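Local structure of fucolectin-related protein (Streptococcus pneumoniae, 2J22) at residues Thr21-Thr26 against Ser58-Asp63; Lys72-Asn77 against Ser111-Ile116; Ile91-Ser96 against Lys124-Ser129. The protein probably binds fucose-containing glycans such as blood group antigens, as a calcium-containing carbohydrate-binding module of a pneumococcal virulence factor. All coordinates share one frame; numbering follows the deposited sequence.

Contact 1: residues Thr21-Thr26 against Ser58-Asp63; sequences TRQSST and SWWEID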
# COMPACT_ATOMS: atom_id res chain seq x y z
N THR A 21 -2.35 -3.02 -9.98
CA THR A 21 -2.01 -3.57 -8.67
C THR A 21 -2.04 -5.10 -8.62
O THR A 21 -2.71 -5.80 -9.48
CB THR A 21 -2.88 -2.95 -7.55
OG1 THR A 21 -4.26 -3.22 -7.82
CG2 THR A 21 -2.78 -1.43 -7.58
N ARG A 22 -1.35 -5.66 -7.62
CA ARG A 22 -1.54 -7.07 -7.35
C ARG A 22 -1.22 -7.37 -5.87
O ARG A 22 -0.65 -6.53 -5.16
CB ARG A 22 -0.69 -7.93 -8.31
CG ARG A 22 0.76 -7.88 -8.01
CD ARG A 22 1.65 -8.42 -9.12
NE ARG A 22 3.04 -8.29 -8.70
CZ ARG A 22 3.82 -9.33 -8.47
NH1 ARG A 22 3.32 -10.56 -8.65
NH2 ARG A 22 5.07 -9.18 -8.09
N GLN A 23 -1.54 -8.57 -5.41
CA GLN A 23 -1.27 -8.89 -4.00
C GLN A 23 -1.11 -10.39 -3.85
O GLN A 23 -1.39 -11.15 -4.77
CB GLN A 23 -2.36 -8.28 -3.07
CG GLN A 23 -3.83 -8.75 -3.29
CD GLN A 23 -4.91 -7.92 -2.53
OE1 GLN A 23 -4.61 -6.88 -1.87
NE2 GLN A 23 -6.11 -8.39 -2.56
N SER A 24 -0.65 -10.81 -2.69
CA SER A 24 -0.30 -12.18 -2.39
C SER A 24 -1.51 -13.10 -2.57
O SER A 24 -1.35 -14.20 -3.09
CB SER A 24 0.27 -12.26 -0.98
OG SER A 24 -0.71 -11.77 -0.07
N SER A 25 -2.70 -12.65 -2.16
CA SER A 25 -3.91 -13.44 -2.43
C SER A 25 -5.12 -12.54 -2.17
O SER A 25 -4.98 -11.43 -1.72
CB SER A 25 -3.99 -14.70 -1.53
OG SER A 25 -4.04 -14.31 -0.16
N THR A 26 -6.32 -13.02 -2.38
CA THR A 26 -7.47 -12.13 -2.15
C THR A 26 -8.53 -12.87 -1.35
O THR A 26 -8.83 -14.06 -1.63
CB THR A 26 -8.04 -11.72 -3.50
OG1 THR A 26 -7.07 -10.92 -4.23
CG2 THR A 26 -9.29 -10.86 -3.36
N SER A 58 1.63 -11.92 3.92
CA SER A 58 0.76 -11.08 3.11
C SER A 58 1.46 -9.83 2.59
O SER A 58 2.18 -9.15 3.32
CB SER A 58 -0.51 -10.67 3.88
OG SER A 58 -1.13 -11.81 4.48
N TRP A 59 1.22 -9.49 1.31
CA TRP A 59 1.79 -8.29 0.75
C TRP A 59 0.86 -7.76 -0.36
O TRP A 59 -0.03 -8.44 -0.82
CB TRP A 59 3.24 -8.56 0.23
CG TRP A 59 3.30 -9.71 -0.80
CD1 TRP A 59 3.67 -10.99 -0.55
CD2 TRP A 59 2.98 -9.64 -2.19
NE1 TRP A 59 3.59 -11.74 -1.71
CE2 TRP A 59 3.16 -10.94 -2.73
CE3 TRP A 59 2.55 -8.61 -3.05
CZ2 TRP A 59 2.90 -11.24 -4.08
CZ3 TRP A 59 2.29 -8.89 -4.39
CH2 TRP A 59 2.49 -10.22 -4.90
N TRP A 60 1.12 -6.53 -0.76
CA TRP A 60 0.40 -5.84 -1.82
C TRP A 60 1.39 -4.96 -2.60
O TRP A 60 2.36 -4.41 -2.04
CB TRP A 60 -0.76 -5.01 -1.22
CG TRP A 60 -1.45 -4.03 -2.12
CD1 TRP A 60 -2.73 -4.13 -2.58
CD2 TRP A 60 -0.98 -2.75 -2.52
NE1 TRP A 60 -3.06 -3.01 -3.28
CE2 TRP A 60 -2.02 -2.13 -3.23
CE3 TRP A 60 0.21 -2.02 -2.30
CZ2 TRP A 60 -1.89 -0.88 -3.84
CZ3 TRP A 60 0.34 -0.75 -2.85
CH2 TRP A 60 -0.70 -0.19 -3.64
N GLU A 61 1.16 -4.82 -3.90
CA GLU A 61 2.10 -4.11 -4.75
C GLU A 61 1.42 -3.27 -5.81
O GLU A 61 0.35 -3.66 -6.33
CB GLU A 61 2.94 -5.13 -5.51
CG GLU A 61 4.24 -4.61 -6.04
CD GLU A 61 5.06 -5.77 -6.46
OE1 GLU A 61 4.78 -6.31 -7.57
OE2 GLU A 61 5.90 -6.17 -5.66
N ILE A 62 2.07 -2.16 -6.16
CA ILE A 62 1.59 -1.25 -7.21
C ILE A 62 2.73 -1.01 -8.21
O ILE A 62 3.88 -0.81 -7.80
CB ILE A 62 1.07 0.07 -6.63
CG1 ILE A 62 0.49 0.95 -7.76
CG2 ILE A 62 2.20 0.79 -5.82
CD1 ILE A 62 -0.16 2.22 -7.31
N ASP A 63 2.38 -1.11 -9.50
CA ASP A 63 3.31 -0.89 -10.63
C ASP A 63 2.93 0.47 -11.21
O ASP A 63 1.82 0.64 -11.70
CB ASP A 63 3.18 -2.01 -11.69
CG ASP A 63 4.26 -1.92 -12.84
OD1 ASP A 63 5.01 -0.95 -12.96
OD2 ASP A 63 4.44 -2.84 -13.64
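Glu-61 OE1 accepts two hydrogen bonds of a salt bridge from Arg-22, from NE and NH2, each at 2.9 Å. Both nitrogens approach from the same face of the carboxylate, NE well above its plane and NH2 on the syn side. OE2 forms a salt bridge with Arg-127 of the next strand, so the carboxylate pairs with two arginines, one at each oxygen, which would probably stabilise its negative charge. Trp-59 CH2 sits over the centre of the guanidinium, with the two planes 61° apart. The same indole underlies the backbone where residues 21-26 leave the strand, Ser-24 N over its centre and Gln-23 C toward the rim; Ser-24 CB adds a CH-pi contact, 3.5 Å from the five-membered ring centroid. Ser-24 OG, between the backbone N and the carbonyl carbon (chi1 58°), accepts from Trp-59 N at 3.3 Å and also bonds Asp-55. On the other face of the sheet, Gln-23 OE1 meets the Trp-60 edge at CD1 (3.4 Å), while its NE2 bonds Gly-30 O and Trp-60 NE1 bonds Ser-32 O. Main-chain bonds join Arg-22 and Glu-61, a hydrogen-bonded antiparallel pair at the border of a five-stranded sheet in this galactose-binding-like beta-sandwich.

Contact 2: residues Lys72-Asn77 against Ser111-Ile116; sequences KLIIYN and SNNLSI
Leu-73 and Ile-116 exchange a pair of main-chain hydrogen bonds, the shorter from Ile-116 N to Leu-73 O at 2.7 Å; Ile-75 and Leu-114 exchange another. A fifth such bond, from Asn-77 N to Asn-112 O (2.8 Å), continues the pairing to where the partner chain comes out of its loop. CA-H...O contacts fill the positions between, among them Asn-113 CA to Ile-75 O at 3.2 Å.

The apolar contacts lie on the face of Leu-73, Ile-75, Leu-114 and Ile-116. Ile-75 CD1 meets Leu-114 CD2 at 4.1 Å, the two side chains side by side and pointing the same way. This face turns into the core of the beta-sandwich, where Leu-73 and Ile-75 pack on Ile-91 of the opposing sheet and Leu-114 and Ile-116 reach Ile-106.

The opposite face is more polar. Ser-115 OG, anti to its backbone N (chi1 -155°), lies 3.5 Å from Ile-74 CG1 and also touches the aliphatic part of Lys-72. Tyr-76 lies alongside Asn-113, its CD1 3.5 Å from Asn-113 CB.

Two waters bridge the segments at the loop end. One accepts from Asn-77 ND2 (2.9 Å) and donates to Ser-111 O, while the same amide nitrogen also bonds Ile-83 O. The second donates to Asn-77 O and, weakly, to Asn-112 O.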
# COMPACT_ATOMS: atom_id res chain seq x y z
N LYS A 72 5.63 11.84 -2.21
CA LYS A 72 4.95 11.50 -0.98
C LYS A 72 4.28 10.16 -1.19
O LYS A 72 3.80 9.87 -2.31
CB LYS A 72 3.89 12.60 -0.67
CG LYS A 72 3.26 12.58 0.77
CD LYS A 72 2.04 13.50 0.73
CE LYS A 72 2.10 14.68 1.67
NZ LYS A 72 0.90 15.55 1.33
N LEU A 73 4.24 9.37 -0.12
CA LEU A 73 3.38 8.18 -0.05
C LEU A 73 2.39 8.35 1.13
O LEU A 73 2.82 8.69 2.25
CB LEU A 73 4.21 6.89 0.06
CG LEU A 73 3.60 5.59 0.55
CD1 LEU A 73 2.71 5.05 -0.56
CD2 LEU A 73 4.80 4.64 0.79
N ILE A 74 1.09 8.17 0.86
CA ILE A 74 0.13 8.10 1.95
C ILE A 74 -0.66 6.71 1.96
O ILE A 74 -1.13 6.23 0.90
CB ILE A 74 -0.84 9.35 2.00
CG1 ILE A 74 -0.12 10.67 1.73
CG2 ILE A 74 -1.50 9.43 3.35
CD1 ILE A 74 -1.09 11.94 1.69
N ILE A 75 -0.61 6.04 3.10
CA ILE A 75 -1.28 4.75 3.32
C ILE A 75 -2.45 4.95 4.31
O ILE A 75 -2.25 5.51 5.40
CB ILE A 75 -0.29 3.71 3.87
CG1 ILE A 75 0.75 3.35 2.80
CG2 ILE A 75 -1.01 2.43 4.40
CD1 ILE A 75 2.11 3.03 3.41
N TYR A 76 -3.64 4.55 3.91
CA TYR A 76 -4.88 4.66 4.69
C TYR A 76 -5.25 3.26 5.15
O TYR A 76 -5.27 2.33 4.35
CB TYR A 76 -6.00 5.26 3.85
CG TYR A 76 -5.83 6.75 3.69
CD1 TYR A 76 -6.21 7.60 4.72
CD2 TYR A 76 -5.21 7.32 2.56
CE1 TYR A 76 -6.02 8.96 4.65
CE2 TYR A 76 -5.01 8.72 2.49
CZ TYR A 76 -5.43 9.51 3.54
OH TYR A 76 -5.31 10.87 3.51
N ASN A 77 -5.38 3.07 6.46
CA ASN A 77 -5.69 1.75 7.00
C ASN A 77 -7.18 1.41 6.95
O ASN A 77 -8.01 2.31 6.83
CB ASN A 77 -5.25 1.77 8.47
CG ASN A 77 -5.09 0.38 9.09
OD1 ASN A 77 -5.23 -0.63 8.42
ND2 ASN A 77 -4.77 0.34 10.40
N SER A 111 -2.88 6.66 13.93
CA SER A 111 -4.17 7.12 13.42
C SER A 111 -4.55 6.22 12.28
O SER A 111 -3.89 5.22 12.05
CB SER A 111 -4.12 8.59 12.97
OG SER A 111 -3.05 8.82 12.09
N ASN A 112 -5.61 6.56 11.56
CA ASN A 112 -6.02 5.72 10.46
C ASN A 112 -5.11 5.85 9.23
O ASN A 112 -5.42 5.30 8.21
CB ASN A 112 -7.50 5.90 10.10
CG ASN A 112 -7.84 7.31 9.58
OD1 ASN A 112 -6.97 8.07 9.08
ND2 ASN A 112 -9.13 7.67 9.69
N ASN A 113 -3.99 6.56 9.35
CA ASN A 113 -3.11 6.79 8.20
C ASN A 113 -1.64 7.12 8.52
O ASN A 113 -1.32 7.49 9.65
CB ASN A 113 -3.74 7.81 7.23
CG ASN A 113 -3.57 9.25 7.71
OD1 ASN A 113 -4.38 9.77 8.46
ND2 ASN A 113 -2.49 9.87 7.29
N LEU A 114 -0.76 6.96 7.52
CA LEU A 114 0.66 7.32 7.65
C LEU A 114 1.15 7.97 6.37
O LEU A 114 0.90 7.49 5.28
CB LEU A 114 1.52 6.13 8.03
CG LEU A 114 2.95 5.99 7.51
CD1 LEU A 114 3.97 6.39 8.52
CD2 LEU A 114 3.24 4.55 7.02
N SER A 115 1.86 9.09 6.52
CA SER A 115 2.39 9.84 5.41
C SER A 115 3.90 9.69 5.43
O SER A 115 4.52 9.72 6.49
CB SER A 115 1.96 11.32 5.48
OG SER A 115 1.97 11.92 4.19
N ILE A 116 4.49 9.47 4.26
CA ILE A 116 5.94 9.36 4.14
C ILE A 116 6.40 10.30 3.05
O ILE A 116 5.90 10.22 1.93
CB ILE A 116 6.33 7.93 3.78
CG1 ILE A 116 5.76 6.92 4.79
CG2 ILE A 116 7.84 7.82 3.61
CD1 ILE A 116 6.76 6.37 5.79
O HOH W 1 -4.67 2.61 12.14
O HOH W 2 -8.28 4.90 6.57

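Contact 3: residues Ile91-Ser96 against Lys124-Ser129; sequences IIIYDS and KKVRIS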
# COMPACT_ATOMS: atom_id res chain seq x y z
N ILE A 91 7.69 -1.14 3.87
CA ILE A 91 7.42 -0.47 2.60
C ILE A 91 8.72 -0.61 1.81
O ILE A 91 9.78 -0.19 2.31
CB ILE A 91 7.11 1.04 2.84
CG1 ILE A 91 5.89 1.19 3.76
CG2 ILE A 91 7.00 1.82 1.50
CD1 ILE A 91 5.56 2.60 4.17
N ILE A 92 8.64 -1.17 0.60
CA ILE A 92 9.79 -1.41 -0.23
C ILE A 92 9.55 -0.79 -1.59
O ILE A 92 8.54 -1.07 -2.22
CB ILE A 92 10.05 -2.95 -0.45
CG1 ILE A 92 9.82 -3.78 0.83
CG2 ILE A 92 11.49 -3.13 -0.89
CD1 ILE A 92 9.56 -5.27 0.61
N ILE A 93 10.49 0.03 -2.04
CA ILE A 93 10.38 0.68 -3.39
C ILE A 93 11.45 0.12 -4.29
O ILE A 93 12.59 -0.02 -3.88
CB ILE A 93 10.44 2.24 -3.25
CG1 ILE A 93 9.44 2.69 -2.13
CG2 ILE A 93 10.24 2.96 -4.64
CD1 ILE A 93 8.92 4.13 -2.21
N TYR A 94 11.08 -0.22 -5.53
CA TYR A 94 12.02 -0.83 -6.46
C TYR A 94 12.20 0.03 -7.70
O TYR A 94 11.28 0.79 -8.06
CB TYR A 94 11.52 -2.20 -6.91
CG TYR A 94 11.06 -3.14 -5.82
CD1 TYR A 94 11.93 -4.14 -5.31
CD2 TYR A 94 9.74 -3.08 -5.32
CE1 TYR A 94 11.51 -5.02 -4.28
CE2 TYR A 94 9.30 -3.98 -4.33
CZ TYR A 94 10.20 -4.92 -3.80
OH TYR A 94 9.73 -5.81 -2.85
N ASP A 95 13.35 -0.10 -8.39
CA ASP A 95 13.54 0.64 -9.64
C ASP A 95 12.88 -0.12 -10.77
O ASP A 95 12.26 -1.17 -10.48
CB ASP A 95 15.01 0.90 -9.98
CG ASP A 95 15.83 -0.36 -10.06
OD1 ASP A 95 15.33 -1.43 -10.46
OD2 ASP A 95 17.03 -0.36 -9.71
N SER A 96 12.99 0.37 -12.02
CA SER A 96 12.34 -0.27 -13.21
C SER A 96 12.89 -1.64 -13.52
O SER A 96 12.31 -2.35 -14.36
CB SER A 96 12.49 0.59 -14.47
OG SER A 96 13.87 0.80 -14.75
N LYS A 124 9.68 2.69 -9.57
CA LYS A 124 8.62 2.24 -10.47
C LYS A 124 7.54 1.37 -9.80
O LYS A 124 6.42 1.22 -10.37
CB LYS A 124 9.24 1.49 -11.66
CG LYS A 124 8.23 0.71 -12.50
CD LYS A 124 8.73 0.69 -13.88
CE LYS A 124 8.08 -0.35 -14.71
NZ LYS A 124 6.70 -0.02 -14.84
N LYS A 125 7.89 0.81 -8.64
CA LYS A 125 7.02 -0.15 -7.93
C LYS A 125 7.11 0.03 -6.43
O LYS A 125 8.21 0.30 -5.89
CB LYS A 125 7.40 -1.62 -8.23
CG LYS A 125 6.97 -2.11 -9.57
CD LYS A 125 7.24 -3.63 -9.67
CE LYS A 125 7.00 -4.09 -11.12
NZ LYS A 125 7.48 -5.49 -11.27
N VAL A 126 5.97 -0.21 -5.76
CA VAL A 126 5.92 -0.07 -4.30
C VAL A 126 5.18 -1.31 -3.77
O VAL A 126 4.10 -1.69 -4.30
CB VAL A 126 5.19 1.22 -3.83
CG1 VAL A 126 5.28 1.33 -2.26
CG2 VAL A 126 5.76 2.54 -4.43
N ARG A 127 5.80 -1.96 -2.78
CA ARG A 127 5.31 -3.17 -2.13
C ARG A 127 5.11 -2.85 -0.66
O ARG A 127 5.96 -2.19 -0.01
CB ARG A 127 6.36 -4.21 -2.19
CG ARG A 127 5.91 -5.62 -1.79
CD ARG A 127 6.24 -6.54 -2.96
NE ARG A 127 6.43 -7.81 -2.47
CZ ARG A 127 6.23 -8.94 -3.14
NH1 ARG A 127 5.85 -8.97 -4.41
NH2 ARG A 127 6.44 -10.03 -2.48
N ILE A 128 3.98 -3.28 -0.11
CA ILE A 128 3.80 -3.17 1.34
C ILE A 128 3.73 -4.65 1.78
O ILE A 128 2.92 -5.39 1.22
CB ILE A 128 2.49 -2.42 1.64
CG1 ILE A 128 2.57 -0.93 1.23
CG2 ILE A 128 2.17 -2.58 3.16
CD1 ILE A 128 1.26 -0.17 1.35
N SER A 129 4.54 -5.10 2.74
CA SER A 129 4.63 -6.52 3.10
C SER A 129 4.69 -6.64 4.60
O SER A 129 5.63 -6.07 5.24
CB SER A 129 5.90 -7.17 2.48
OG SER A 129 5.93 -8.61 2.59
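The ring of Tyr-94 turns its edge to Arg-127, whose CB lies in the ring plane 3.6 Å from CE2. Lys-125 O also lies near this plane, beside CD2. Tyr-94 OH comes up against Arg-127 CD, again at 3.6 Å, and stands obliquely to the guanidinium, which is turned 85° from the ring. In the arginine, CG is anti to the backbone N (chi1 -169°), and the chain bends at chi2. Its guanidinium reaches the neighbouring strand, where its charge is paired with Glu-61 and it makes a cation-pi contact with Trp-59.

The backbones run antiparallel, with Ile-92 and Arg-127 exchanging bonds and Tyr-94 N reaching Lys-125 O at 2.9 Å. A classic beta bulge ends the pairing: Lys-124 and Lys-125 both face Tyr-94, whose carbonyl oxygen takes a straight bond from Lys-124 N (2.9 Å) and a weak one from Lys-125 N (3.4 Å). It falls where the chain turns a corner between the two sheets of the beta-sandwich.

From the bulge itself, Lys-124 CD touches Ser-96 CB at 3.8 Å, while its NZ forms a salt bridge with Asp-63. On the buried face, Val-126 touches two isoleucines, one with each methyl: CG1 meets Ile-91 CG2, and CG2 meets Ile-93 CD1, both at 4.2 Å. Ile-93 also packs against Leu-70 of the facing sheet.

Contacts 1 and 3 belong to one sheet, where strands 59-64 and 125-130 are neighbours; contact 2 lies in the other, with its centre about 17 Å from that of contact 1. Contacts 1 and 3 are tied by backbone pairing between these neighbouring strands, whereas contacts 2 and 3 meet through apolar packing across the core of the sandwich, Ile-75 also lying against Ile-128. All three are partly buried, each with an inner and an outer face. Outside, contacts 1 and 3 share charged and aromatic groups, while contact 2 mixes hydroxyl, amide and aliphatic groups with one tyrosine, and has bridging waters at its loop end.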